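Local coordinates for protein ACDH-11, isoform b (Caenorhabditis elegans, PDB 4Y9J), which belongs to the acyl-CoA dehydrogenase family of flavoproteins and holds flavin-adenine dinucleotide in a four-chain assembly, at residues R533-S536 and G537-I541; D569-W572 and E573-A576; L432-L435 and L436-Q440; G367-L370 and L371-A375; L41-E44 and S45-M48. One frame throughout, in Å; residues are numbered along the deposited sequence.

Contact 1 (R533-S536 and G537-I541); sequences RIYS and GALLI
Tyr535 turns its CG away from its own backbone N (chi1 -151°), while Leu539, one helical turn on, keeps CG opposite its carbonyl carbon (chi1 -77°), and the two side chains converge on the same flank of the helix. Contact is made by one branch of the leucine: Leu539 CD1 lies 3.8 Å from Tyr535 CD1, meeting the ring obliquely near its root. The same methyl, with CG, also rests on the tyrosine carbonyl, Leu539 CG standing 3.4 Å from Tyr535 O. Leucine carbons thus lie against that carbonyl while it accepts the amide of Leu539 (N to Tyr535 O 3.1 Å). Leu540 repeats the pattern one residue later, its CG 3.4 Å from Ser536 O, the acceptor of its own N-H. These bonds belong to a regular i to i+4 ladder in helix 524-545, part of the C-terminal helical region characteristic of ACDH-11. Within these residues the first of the bonds runs from Gly537 N to Arg533 O, 2.9 Å. The phenol reaches past the leucine to helix 352-383, where Tyr535 OH hydrogen-bonds Glu374 OE2; Ser536 OG turns back to Ala532 O. On another flank Ile534 packs against Phe470 and Val474 of helix 466-478 and Val495 of helix 486-512.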
loop_
_atom_site.group_PDB
_atom_site.type_symbol
_atom_site.label_atom_id
_atom_site.label_comp_id
_atom_site.label_asym_id
_atom_site.label_seq_id
_atom_site.Cartn_x
_atom_site.Cartn_y
_atom_site.Cartn_z
ATOM N N ARG B 533 -20.209 30.155 -27.942
ATOM C CA ARG B 533 -19.764 31.509 -27.635
ATOM C C ARG B 533 -20.814 32.568 -27.971
ATOM O O ARG B 533 -20.909 33.570 -27.276
ATOM C CB ARG B 533 -18.478 31.806 -28.366
ATOM C CG ARG B 533 -17.338 30.930 -27.861
ATOM C CD ARG B 533 -16.005 31.123 -28.552
ATOM N NE ARG B 533 -16.041 30.787 -29.990
ATOM C CZ ARG B 533 -15.189 30.006 -30.684
ATOM N NH1 ARG B 533 -14.122 29.402 -30.057
ATOM N NH2 ARG B 533 -15.420 29.865 -32.037
ATOM N N ILE B 534 -21.517 32.394 -29.084
ATOM C CA ILE B 534 -22.596 33.293 -29.470
ATOM C C ILE B 534 -23.672 33.283 -28.388
ATOM O O ILE B 534 -24.163 34.344 -27.955
ATOM C CB ILE B 534 -23.186 32.916 -30.864
ATOM C CG1 ILE B 534 -22.146 33.293 -31.948
ATOM C CG2 ILE B 534 -24.529 33.645 -31.137
ATOM C CD1 ILE B 534 -22.478 32.816 -33.342
ATOM N N TYR B 535 -24.075 32.084 -28.016
ATOM C CA TYR B 535 -25.172 31.915 -27.063
ATOM C C TYR B 535 -24.738 32.500 -25.719
ATOM O O TYR B 535 -25.497 33.269 -25.091
ATOM C CB TYR B 535 -25.526 30.420 -26.962
ATOM C CG TYR B 535 -26.957 30.095 -26.615
ATOM C CD1 TYR B 535 -27.748 30.960 -25.862
ATOM C CD2 TYR B 535 -27.501 28.848 -26.990
ATOM C CE1 TYR B 535 -29.097 30.625 -25.560
ATOM C CE2 TYR B 535 -28.816 28.495 -26.686
ATOM C CZ TYR B 535 -29.586 29.339 -25.936
ATOM O OH TYR B 535 -30.844 28.937 -25.620
ATOM N N SER B 536 -23.505 32.202 -25.307
ATOM C CA SER B 536 -22.996 32.626 -23.991
ATOM C C SER B 536 -22.863 34.167 -23.966
ATOM O O SER B 536 -23.224 34.847 -22.973
ATOM C CB SER B 536 -21.662 31.956 -23.639
ATOM O OG SER B 536 -21.810 30.556 -23.453
ATOM N N GLY B 537 -22.378 34.738 -25.064
ATOM C CA GLY B 537 -22.235 36.170 -25.123
ATOM C C GLY B 537 -23.543 36.912 -24.985
ATOM O O GLY B 537 -23.660 37.966 -24.303
ATOM N N ALA B 538 -24.519 36.435 -25.739
ATOM C CA ALA B 538 -25.859 37.061 -25.712
ATOM C C ALA B 538 -26.490 36.996 -24.302
ATOM O O ALA B 538 -27.159 37.947 -23.856
ATOM C CB ALA B 538 -26.755 36.326 -26.681
ATOM N N LEU B 539 -26.248 35.882 -23.621
ATOM C CA LEU B 539 -26.695 35.680 -22.239
ATOM C C LEU B 539 -26.001 36.644 -21.310
ATOM O O LEU B 539 -26.647 37.287 -20.508
ATOM C CB LEU B 539 -26.477 34.251 -21.795
ATOM C CG LEU B 539 -27.492 33.255 -22.337
ATOM C CD1 LEU B 539 -26.906 31.894 -22.247
ATOM C CD2 LEU B 539 -28.819 33.332 -21.582
ATOM N N LEU B 540 -24.698 36.831 -21.494
ATOM C CA LEU B 540 -23.945 37.779 -20.684
ATOM C C LEU B 540 -24.439 39.205 -20.873
ATOM O O LEU B 540 -24.468 39.988 -19.939
ATOM C CB LEU B 540 -22.431 37.685 -21.028
ATOM C CG LEU B 540 -21.693 36.504 -20.401
ATOM C CD1 LEU B 540 -20.313 36.384 -20.981
ATOM C CD2 LEU B 540 -21.608 36.649 -18.893
ATOM N N ILE B 541 -24.870 39.521 -22.086
ATOM C CA ILE B 541 -25.293 40.857 -22.429
ATOM C C ILE B 541 -26.633 41.116 -21.761
ATOM O O ILE B 541 -26.832 42.200 -21.221
ATOM C CB ILE B 541 -25.419 41.075 -23.952
ATOM C CG1 ILE B 541 -24.045 41.241 -24.574
ATOM C CG2 ILE B 541 -26.188 42.353 -24.283
ATOM C CD1 ILE B 541 -24.021 40.938 -26.057
#

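Contact 2 (D569-W572 and E573-A576); sequences DLRW and EWFA
Arg571 lies across Trp574: CG sits over one face of the indole and the extended chain runs outward past its rim. The CG methylene makes a CH-pi contact, 3.7 Å from the centroid of the six-membered ring of Trp574 and only 17° off the normal. Farther out, Arg571 NE is 3.5 Å from Trp574 CZ2, and the guanidinium overhangs the rim at CZ2, its plane 23° from that of the ring. Glu573 folds back along the arginine: CG sits between its backbone N and carbonyl carbon (chi1 62°) and the chain bends again at chi2, which leaves OE2 3.3 Å from Arg571 CD. The carboxylate therefore meets the aliphatic stem, with the charged nitrogens beyond salt-bridge distance. Asp569 OD1 lies at the indole's edge, near its plane, 3.4 Å from Trp574 CH2. The chain here makes a tight turn between helices 552-563 and 577-587, closed by Trp574 N to Arg571 O and Phe575 N to Trp572 O, each 3.0 Å. Trp572 brings CE3 and CZ3 over one face of Phe575, the two rings meeting obliquely, centroids 5.1 Å apart, while Leu570 CD1 reaches Phe575 CE1 at 3.6 Å. Arg571 NH1 hydrogen-bonds Cys563 O of the second subunit, and Trp572 receives Lys508 in a cation-pi contact.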
loop_
_atom_site.group_PDB
_atom_site.type_symbol
_atom_site.label_atom_id
_atom_site.label_comp_id
_atom_site.label_asym_id
_atom_site.label_seq_id
_atom_site.Cartn_x
_atom_site.Cartn_y
_atom_site.Cartn_z
ATOM N N ASP B 569 -14.770 31.284 -35.004
ATOM C CA ASP B 569 -13.465 30.931 -35.545
ATOM C C ASP B 569 -13.710 29.759 -36.505
ATOM O O ASP B 569 -13.668 28.590 -36.119
ATOM C CB ASP B 569 -12.502 30.558 -34.429
ATOM C CG ASP B 569 -11.060 30.440 -34.900
ATOM O OD1 ASP B 569 -10.688 30.771 -36.032
ATOM O OD2 ASP B 569 -10.299 29.961 -34.098
ATOM N N LEU B 570 -13.998 30.110 -37.752
ATOM C CA LEU B 570 -14.490 29.170 -38.738
ATOM C C LEU B 570 -14.409 29.829 -40.108
ATOM O O LEU B 570 -14.924 30.943 -40.311
ATOM C CB LEU B 570 -15.915 28.789 -38.375
ATOM C CG LEU B 570 -16.669 27.816 -39.267
ATOM C CD1 LEU B 570 -16.027 26.443 -39.304
ATOM C CD2 LEU B 570 -18.134 27.734 -38.807
ATOM N N ARG B 571 -13.749 29.165 -41.045
ATOM C CA ARG B 571 -13.589 29.703 -42.360
ATOM C C ARG B 571 -14.062 28.716 -43.354
ATOM O O ARG B 571 -13.988 27.533 -43.136
ATOM C CB ARG B 571 -12.132 30.011 -42.671
ATOM C CG ARG B 571 -11.407 30.710 -41.545
ATOM C CD ARG B 571 -10.115 31.378 -41.999
ATOM N NE ARG B 571 -9.476 31.906 -40.812
ATOM C CZ ARG B 571 -8.222 32.349 -40.724
ATOM N NH1 ARG B 571 -7.428 32.330 -41.759
ATOM N NH2 ARG B 571 -7.764 32.766 -39.545
ATOM N N TRP B 572 -14.490 29.240 -44.483
ATOM C CA TRP B 572 -15.060 28.431 -45.519
ATOM C C TRP B 572 -14.072 27.387 -46.001
ATOM O O TRP B 572 -14.428 26.239 -46.148
ATOM C CB TRP B 572 -15.591 29.310 -46.660
ATOM C CG TRP B 572 -16.053 28.511 -47.774
ATOM C CD1 TRP B 572 -15.617 28.582 -49.042
ATOM C CD2 TRP B 572 -17.058 27.485 -47.751
ATOM N NE1 TRP B 572 -16.264 27.671 -49.820
ATOM C CE2 TRP B 572 -17.148 26.970 -49.050
ATOM C CE3 TRP B 572 -17.887 26.961 -46.767
ATOM C CZ2 TRP B 572 -18.040 25.946 -49.400
ATOM C CZ3 TRP B 572 -18.772 25.924 -47.113
ATOM C CH2 TRP B 572 -18.823 25.426 -48.420
ATOM N N GLU B 573 -12.805 27.763 -46.216
ATOM C CA GLU B 573 -11.823 26.782 -46.680
ATOM C C GLU B 573 -11.584 25.608 -45.755
ATOM O O GLU B 573 -11.145 24.537 -46.201
ATOM C CB GLU B 573 -10.487 27.447 -47.063
ATOM C CG GLU B 573 -9.800 28.136 -45.915
ATOM C CD GLU B 573 -10.223 29.575 -45.750
ATOM O OE1 GLU B 573 -11.310 29.963 -46.263
ATOM O OE2 GLU B 573 -9.459 30.302 -45.065
ATOM N N TRP B 574 -11.938 25.736 -44.468
ATOM C CA TRP B 574 -11.819 24.585 -43.594
ATOM C C TRP B 574 -12.806 23.456 -43.894
ATOM O O TRP B 574 -12.641 22.300 -43.442
ATOM C CB TRP B 574 -11.848 25.003 -42.111
ATOM C CG TRP B 574 -10.802 26.051 -41.764
ATOM C CD1 TRP B 574 -9.741 26.396 -42.520
ATOM C CD2 TRP B 574 -10.718 26.853 -40.566
ATOM N NE1 TRP B 574 -8.995 27.372 -41.896
ATOM C CE2 TRP B 574 -9.543 27.643 -40.678
ATOM C CE3 TRP B 574 -11.475 26.928 -39.366
ATOM C CZ2 TRP B 574 -9.157 28.559 -39.705
ATOM C CZ3 TRP B 574 -11.074 27.839 -38.381
ATOM C CH2 TRP B 574 -9.920 28.649 -38.568
ATOM N N PHE B 575 -13.871 23.784 -44.607
ATOM C CA PHE B 575 -14.868 22.798 -44.996
ATOM C C PHE B 575 -14.413 21.914 -46.180
ATOM O O PHE B 575 -15.031 20.882 -46.476
ATOM C CB PHE B 575 -16.169 23.525 -45.434
ATOM C CG PHE B 575 -16.991 24.118 -44.288
ATOM C CD1 PHE B 575 -16.599 25.287 -43.651
ATOM C CD2 PHE B 575 -18.212 23.557 -43.919
ATOM C CE1 PHE B 575 -17.374 25.845 -42.641
ATOM C CE2 PHE B 575 -18.982 24.112 -42.902
ATOM C CZ PHE B 575 -18.579 25.266 -42.282
ATOM N N ALA B 576 -13.375 22.316 -46.896
ATOM C CA ALA B 576 -13.094 21.686 -48.171
ATOM C C ALA B 576 -12.500 20.310 -47.988
ATOM O O ALA B 576 -11.755 20.086 -47.083
ATOM C CB ALA B 576 -12.180 22.565 -48.998
#

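Contact 3 (L432-L435 and L436-Q440); sequences LPTL and LRDAQ
Thr434 and Asp438 stand side by side one helical turn apart, pointing the same way, with the threonine methyl turned to the carboxylate: Thr434 CG2 is 3.3 Å from Asp438 OD2. The threonine rotamer decides this, since CG2 is anti to the backbone N and OG1 takes the place beside that N (chi1 -58°). The aspartate also folds over the Thr434 carbonyl, its CB 3.2 Å from Thr434 O, the oxygen that accepts the Asp438 amide at 2.9 Å. Neither carboxylate oxygen depends on the threonine: OD1 takes the N-H of Thr280 and OD2 the side-chain amide of Gln282, two bonds that hold the group from the loop beyond.

Arg437 comes from the neighbouring flank and crosses Thr434 at a slant. Its chain bends at chi3 (-72°), bringing the guanidinium back so that one face lies over Thr434 CA. NH2 comes within 3.4 Å of Thr434 OG1, but the angle is too poor for a hydrogen bond. The group is gripped instead by Glu428 and Glu73 through salt bridges and by Leu278 O, which probably fixes its bent shape. Behind it, Arg437 N gives a nearly straight bond to Pro433 O (3.0 Å, 174° at the hydrogen).

The short helix 432-439, part of the C-terminal acyl-CoA dehydrogenase domain, packs against two long helices: Leu435 on Tyr326 and Ile330 of helix 304-338, Leu436 on Val411 and Val414 of helix 389-419; Arg437 O accepts Tyr426 OH of the second subunit.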
loop_
_atom_site.group_PDB
_atom_site.type_symbol
_atom_site.label_atom_id
_atom_site.label_comp_id
_atom_site.label_asym_id
_atom_site.label_seq_id
_atom_site.Cartn_x
_atom_site.Cartn_y
_atom_site.Cartn_z
ATOM N N LEU B 432 -5.476 20.262 -3.997
ATOM C CA LEU B 432 -5.660 20.982 -5.248
ATOM C C LEU B 432 -5.550 20.170 -6.500
ATOM O O LEU B 432 -6.334 20.306 -7.438
ATOM C CB LEU B 432 -4.706 22.177 -5.295
ATOM C CG LEU B 432 -4.923 23.164 -4.137
ATOM C CD1 LEU B 432 -3.789 24.151 -3.957
ATOM C CD2 LEU B 432 -6.249 23.910 -4.295
ATOM N N PRO B 433 -4.515 19.278 -6.606
ATOM C CA PRO B 433 -4.453 18.443 -7.776
ATOM C C PRO B 433 -5.616 17.569 -8.044
ATOM O O PRO B 433 -5.899 17.301 -9.218
ATOM C CB PRO B 433 -3.197 17.537 -7.556
ATOM C CG PRO B 433 -2.376 18.371 -6.682
ATOM C CD PRO B 433 -3.355 19.075 -5.736
ATOM N N THR B 434 -6.340 17.180 -7.009
ATOM C CA THR B 434 -7.569 16.446 -7.230
ATOM C C THR B 434 -8.517 17.171 -8.217
ATOM O O THR B 434 -9.154 16.533 -9.021
ATOM C CB THR B 434 -8.314 16.218 -5.921
ATOM O OG1 THR B 434 -7.453 15.511 -5.007
ATOM C CG2 THR B 434 -9.541 15.444 -6.168
ATOM N N LEU B 435 -8.622 18.479 -8.067
ATOM C CA LEU B 435 -9.467 19.287 -8.917
ATOM C C LEU B 435 -9.065 19.125 -10.357
ATOM O O LEU B 435 -9.955 19.010 -11.231
ATOM C CB LEU B 435 -9.423 20.772 -8.530
ATOM C CG LEU B 435 -9.922 21.067 -7.109
ATOM C CD1 LEU B 435 -9.576 22.498 -6.798
ATOM C CD2 LEU B 435 -11.425 20.821 -7.040
ATOM N N LEU B 436 -7.765 19.075 -10.655
ATOM C CA LEU B 436 -7.313 18.932 -12.048
ATOM C C LEU B 436 -7.565 17.499 -12.585
ATOM O O LEU B 436 -8.111 17.308 -13.699
ATOM C CB LEU B 436 -5.828 19.224 -12.172
ATOM C CG LEU B 436 -5.223 19.122 -13.542
ATOM C CD1 LEU B 436 -5.730 20.188 -14.482
ATOM C CD2 LEU B 436 -3.725 19.198 -13.426
ATOM N N ARG B 437 -7.170 16.490 -11.793
ATOM C CA ARG B 437 -7.301 15.086 -12.186
ATOM C C ARG B 437 -8.809 14.749 -12.463
ATOM O O ARG B 437 -9.147 14.069 -13.447
ATOM C CB ARG B 437 -6.673 14.189 -11.120
ATOM C CG ARG B 437 -5.123 14.359 -11.052
ATOM C CD ARG B 437 -4.520 13.266 -10.223
ATOM N NE ARG B 437 -4.800 13.426 -8.827
ATOM C CZ ARG B 437 -5.758 12.855 -8.140
ATOM N NH1 ARG B 437 -6.577 11.965 -8.687
ATOM N NH2 ARG B 437 -5.825 13.118 -6.836
ATOM N N ASP B 438 -9.665 15.187 -11.565
ATOM C CA ASP B 438 -11.106 15.029 -11.667
ATOM C C ASP B 438 -11.755 15.825 -12.832
ATOM O O ASP B 438 -12.556 15.279 -13.588
ATOM C CB ASP B 438 -11.798 15.286 -10.318
ATOM C CG ASP B 438 -11.429 14.196 -9.204
ATOM O OD1 ASP B 438 -10.617 13.224 -9.438
ATOM O OD2 ASP B 438 -11.994 14.285 -8.040
ATOM N N ALA B 439 -11.350 17.081 -13.005
ATOM C CA ALA B 439 -11.842 17.909 -14.102
ATOM C C ALA B 439 -11.529 17.259 -15.465
ATOM O O ALA B 439 -12.293 17.414 -16.405
ATOM C CB ALA B 439 -11.207 19.305 -14.043
ATOM N N GLN B 440 -10.425 16.510 -15.560
ATOM C CA GLN B 440 -10.046 15.810 -16.773
ATOM C C GLN B 440 -11.018 14.692 -17.186
ATOM O O GLN B 440 -11.026 14.284 -18.340
ATOM C CB GLN B 440 -8.576 15.347 -16.683
ATOM C CG GLN B 440 -8.050 14.505 -17.814
ATOM C CD GLN B 440 -7.991 15.294 -19.134
ATOM O OE1 GLN B 440 -8.960 15.242 -19.956
ATOM N NE2 GLN B 440 -6.987 16.056 -19.298
#

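Contact 4 (G367-L370 and L371-A375); sequences GSML and LLFEA
The backbone of 367-375 is regular alpha-helix, each amide from Leu371 to Glu374 reaching the carbonyl four residues back, as with Glu374 N to Leu370 O at 2.9 Å. Met369 and Phe373 lie side by side on one flank and point the same way. The methionine holds CG anti to its backbone N (chi1 -159°) and bends at chi2 (83°), which carries its terminal methyl toward the phenylalanine: Met369 CE is 3.9 Å from Phe373 CE2. The methyl arrives at the ring edge, in the ring plane, so the contact is made rim to methyl. Lower on the same edge, Phe373 CD2 sits 3.4 Å from Met369 O, the acceptor of its own amide. One residue earlier, Leu372 CB presses on that same carbonyl, 3.2 Å from Met369 O. Glu374 joins Arg473 and Arg377 in salt bridges and shares a hydrogen bond with Tyr535 OH, while Ser368 OG bonds to Gln409. Phe373 also packs on Val129 and Ala130 of helix 121-135 and on Leu34 and Leu38 of helix 34-41. This buried part of helix 352-383 belongs to the C-terminal helical domain of the acyl-CoA dehydrogenase fold, meeting helices of the N-terminal domain along its Met369-Phe373 flank.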
loop_
_atom_site.group_PDB
_atom_site.type_symbol
_atom_site.label_atom_id
_atom_site.label_comp_id
_atom_site.label_asym_id
_atom_site.label_seq_id
_atom_site.Cartn_x
_atom_site.Cartn_y
_atom_site.Cartn_z
ATOM N N GLY B 367 -19.490 33.117 -18.607
ATOM C CA GLY B 367 -20.240 32.848 -19.844
ATOM C C GLY B 367 -20.846 31.427 -19.826
ATOM O O GLY B 367 -22.014 31.191 -20.105
ATOM N N SER B 368 -20.023 30.481 -19.494
ATOM C CA SER B 368 -20.503 29.092 -19.427
ATOM C C SER B 368 -21.511 28.826 -18.285
ATOM O O SER B 368 -22.389 28.021 -18.371
ATOM C CB SER B 368 -19.337 28.140 -19.363
ATOM O OG SER B 368 -18.678 28.239 -20.553
ATOM N N MET B 369 -21.344 29.527 -17.220
ATOM C CA MET B 369 -22.275 29.488 -16.149
ATOM C C MET B 369 -23.672 29.936 -16.621
ATOM O O MET B 369 -24.670 29.302 -16.282
ATOM C CB MET B 369 -21.759 30.444 -15.108
ATOM C CG MET B 369 -22.289 30.189 -13.786
ATOM S SD MET B 369 -21.220 28.867 -13.114
ATOM C CE MET B 369 -22.515 28.888 -11.896
ATOM N N LEU B 370 -23.753 31.032 -17.372
ATOM C CA LEU B 370 -25.069 31.550 -17.827
ATOM C C LEU B 370 -25.640 30.557 -18.823
ATOM O O LEU B 370 -26.819 30.372 -18.867
ATOM C CB LEU B 370 -24.927 32.952 -18.376
ATOM C CG LEU B 370 -24.634 34.021 -17.334
ATOM C CD1 LEU B 370 -24.973 35.356 -17.909
ATOM C CD2 LEU B 370 -25.418 33.814 -16.027
ATOM N N LEU B 371 -24.795 29.912 -19.629
ATOM C CA LEU B 371 -25.242 28.903 -20.569
ATOM C C LEU B 371 -25.837 27.741 -19.785
ATOM O O LEU B 371 -26.837 27.190 -20.205
ATOM C CB LEU B 371 -24.110 28.463 -21.498
ATOM C CG LEU B 371 -24.371 27.665 -22.791
ATOM C CD1 LEU B 371 -25.102 28.513 -23.801
ATOM C CD2 LEU B 371 -23.080 27.127 -23.431
ATOM N N LEU B 372 -25.187 27.346 -18.681
ATOM C CA LEU B 372 -25.682 26.277 -17.839
ATOM C C LEU B 372 -27.062 26.562 -17.306
ATOM O O LEU B 372 -27.932 25.670 -17.289
ATOM C CB LEU B 372 -24.766 26.077 -16.655
ATOM C CG LEU B 372 -25.275 25.153 -15.548
ATOM C CD1 LEU B 372 -25.495 23.726 -16.049
ATOM C CD2 LEU B 372 -24.299 25.178 -14.371
ATOM N N PHE B 373 -27.265 27.780 -16.818
ATOM C CA PHE B 373 -28.575 28.146 -16.266
ATOM C C PHE B 373 -29.646 28.351 -17.347
ATOM O O PHE B 373 -30.787 28.054 -17.107
ATOM C CB PHE B 373 -28.447 29.305 -15.254
ATOM C CG PHE B 373 -28.035 28.802 -13.927
ATOM C CD1 PHE B 373 -28.972 28.190 -13.099
ATOM C CD2 PHE B 373 -26.704 28.791 -13.552
ATOM C CE1 PHE B 373 -28.587 27.589 -11.894
ATOM C CE2 PHE B 373 -26.308 28.177 -12.355
ATOM C CZ PHE B 373 -27.256 27.591 -11.527
ATOM N N GLU B 374 -29.249 28.750 -18.554
ATOM C CA GLU B 374 -30.166 28.749 -19.705
ATOM C C GLU B 374 -30.580 27.303 -20.035
ATOM O O GLU B 374 -31.733 27.032 -20.298
ATOM C CB GLU B 374 -29.490 29.383 -20.928
ATOM C CG GLU B 374 -30.260 29.218 -22.251
ATOM C CD GLU B 374 -31.411 30.175 -22.403
ATOM O OE1 GLU B 374 -31.761 30.845 -21.411
ATOM O OE2 GLU B 374 -31.990 30.232 -23.510
ATOM N N ALA B 375 -29.646 26.355 -19.960
ATOM C CA ALA B 375 -30.035 24.915 -20.106
ATOM C C ALA B 375 -31.028 24.427 -18.993
ATOM O O ALA B 375 -31.981 23.737 -19.283
ATOM C CB ALA B 375 -28.788 24.050 -20.184
#

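Contact 5 (L41-E44 and S45-M48); sequences LLPE and SEYM
The start of helix 44-74 is the site here, with Pro43 in the N-cap position and the chain turning into the helix directly after helix 34-41. Pro43 and Glu46 meet across this first turn, the proline ring and the glutamate stem slanting past each other with Pro43 CG 3.9 Å from Glu46 CG. The glutamate keeps CG anti to its carbonyl carbon and beside its backbone N (chi1 -62°), from where it meets the proline, and then bends at chi2, so the methylene does the touching and the carboxylate leads off to a salt bridge with Arg49. The proline carbonyl receives two amides: Tyr47 N at 2.8 Å in a straight bond (163° at the hydrogen), and Glu46 N, also at 2.8 Å but weakly at 122°. One step on, Met48 N makes a weak, long bond to Glu44 O.

Tyr47 swings CG anti to its backbone N, and its CB lies 3.4 Å from Glu44 O, an oxygen that sits at the edge of the ring, near its plane. Leu42, which is buried, brings CD1 to 4.1 Å from Tyr47 CA.

Around the turn, helix 121-135 supplies the backing: Leu42 packs on Ile126, Pro43 on Phe122 and Glu46 on Val123, while Tyr47 OH, hydrogen-bonded to Asp35 OD1, ties helix 44-74 back to helix 34-41.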
loop_
_atom_site.group_PDB
_atom_site.type_symbol
_atom_site.label_atom_id
_atom_site.label_comp_id
_atom_site.label_asym_id
_atom_site.label_seq_id
_atom_site.Cartn_x
_atom_site.Cartn_y
_atom_site.Cartn_z
ATOM N N LEU B 41 -33.764 34.951 -12.702
ATOM C CA LEU B 41 -34.491 33.831 -13.334
ATOM C C LEU B 41 -35.711 33.372 -12.581
ATOM O O LEU B 41 -36.631 32.878 -13.182
ATOM C CB LEU B 41 -33.552 32.636 -13.541
ATOM C CG LEU B 41 -32.379 32.884 -14.469
ATOM C CD1 LEU B 41 -31.423 31.697 -14.536
ATOM C CD2 LEU B 41 -32.876 33.226 -15.856
ATOM N N LEU B 42 -35.713 33.521 -11.264
ATOM C CA LEU B 42 -36.776 33.024 -10.430
ATOM C C LEU B 42 -37.727 34.129 -9.985
ATOM O O LEU B 42 -37.303 35.242 -9.692
ATOM C CB LEU B 42 -36.230 32.405 -9.171
ATOM C CG LEU B 42 -35.285 31.212 -9.346
ATOM C CD1 LEU B 42 -34.702 30.845 -7.982
ATOM C CD2 LEU B 42 -35.989 29.996 -9.942
ATOM N N PRO B 43 -39.004 33.799 -9.876
ATOM C CA PRO B 43 -40.012 34.677 -9.268
ATOM C C PRO B 43 -39.605 35.017 -7.832
ATOM O O PRO B 43 -39.021 34.144 -7.173
ATOM C CB PRO B 43 -41.275 33.828 -9.254
ATOM C CG PRO B 43 -41.014 32.623 -10.063
ATOM C CD PRO B 43 -39.540 32.482 -10.267
ATOM N N GLU B 44 -39.976 36.209 -7.326
ATOM C CA GLU B 44 -39.326 36.836 -6.109
ATOM C C GLU B 44 -39.514 35.987 -4.887
ATOM O O GLU B 44 -38.604 35.892 -4.033
ATOM C CB GLU B 44 -39.881 38.257 -5.751
ATOM C CG GLU B 44 -39.397 38.826 -4.387
ATOM C CD GLU B 44 -40.092 40.109 -3.943
ATOM O OE1 GLU B 44 -41.309 40.095 -3.660
ATOM O OE2 GLU B 44 -39.393 41.146 -3.856
ATOM N N SER B 45 -40.687 35.379 -4.867
ATOM C CA SER B 45 -41.130 34.467 -3.873
ATOM C C SER B 45 -40.267 33.200 -3.828
ATOM O O SER B 45 -39.813 32.746 -2.741
ATOM C CB SER B 45 -42.597 34.115 -4.217
ATOM O OG SER B 45 -42.685 33.691 -5.582
ATOM N N GLU B 46 -40.049 32.609 -5.003
ATOM C CA GLU B 46 -39.354 31.339 -5.059
ATOM C C GLU B 46 -37.922 31.640 -4.773
ATOM O O GLU B 46 -37.235 30.844 -4.181
ATOM C CB GLU B 46 -39.464 30.697 -6.413
ATOM C CG GLU B 46 -40.853 30.351 -6.852
ATOM C CD GLU B 46 -41.477 29.166 -6.138
ATOM O OE1 GLU B 46 -42.513 28.678 -6.676
ATOM O OE2 GLU B 46 -41.023 28.761 -5.041
ATOM N N TYR B 47 -37.451 32.790 -5.242
ATOM C CA TYR B 47 -36.108 33.220 -5.004
ATOM C C TYR B 47 -35.692 33.087 -3.540
ATOM O O TYR B 47 -34.596 32.541 -3.255
ATOM C CB TYR B 47 -35.824 34.640 -5.517
ATOM C CG TYR B 47 -34.506 35.133 -4.949
ATOM C CD1 TYR B 47 -33.305 34.627 -5.387
ATOM C CD2 TYR B 47 -34.486 36.013 -3.869
ATOM C CE1 TYR B 47 -32.107 35.023 -4.813
ATOM C CE2 TYR B 47 -33.297 36.420 -3.303
ATOM C CZ TYR B 47 -32.113 35.898 -3.753
ATOM O OH TYR B 47 -30.938 36.313 -3.178
ATOM N N MET B 48 -36.539 33.545 -2.618
ATOM C CA MET B 48 -36.199 33.544 -1.185
ATOM C C MET B 48 -36.052 32.155 -0.653
ATOM O O MET B 48 -35.100 31.867 0.047
ATOM C CB MET B 48 -37.238 34.286 -0.308
ATOM C CG MET B 48 -37.298 35.797 -0.453
ATOM S SD MET B 48 -35.733 36.667 -0.180
ATOM C CE MET B 48 -36.283 38.377 -0.349
#

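From the N terminus, contact 5 comes first, turning the chain from helix 34-41 into helix 44-74. Contact 4 follows in helix 352-383, contact 3 in the short helix 432-439, contact 1 in helix 524-545, and contact 2 closes a turn just before helix 577-587. Each spans adjoining residues, so they run in series and none nests or crosses. Leu41 meets Phe373, joining contact 5 to contact 4, and contacts 4 and 1 lie side by side, their centres about 9 Å apart. Arg533 packs against Asp569 of contact 2. Contact 3 stands apart from the other four, but like contact 2 it touches the second subunit.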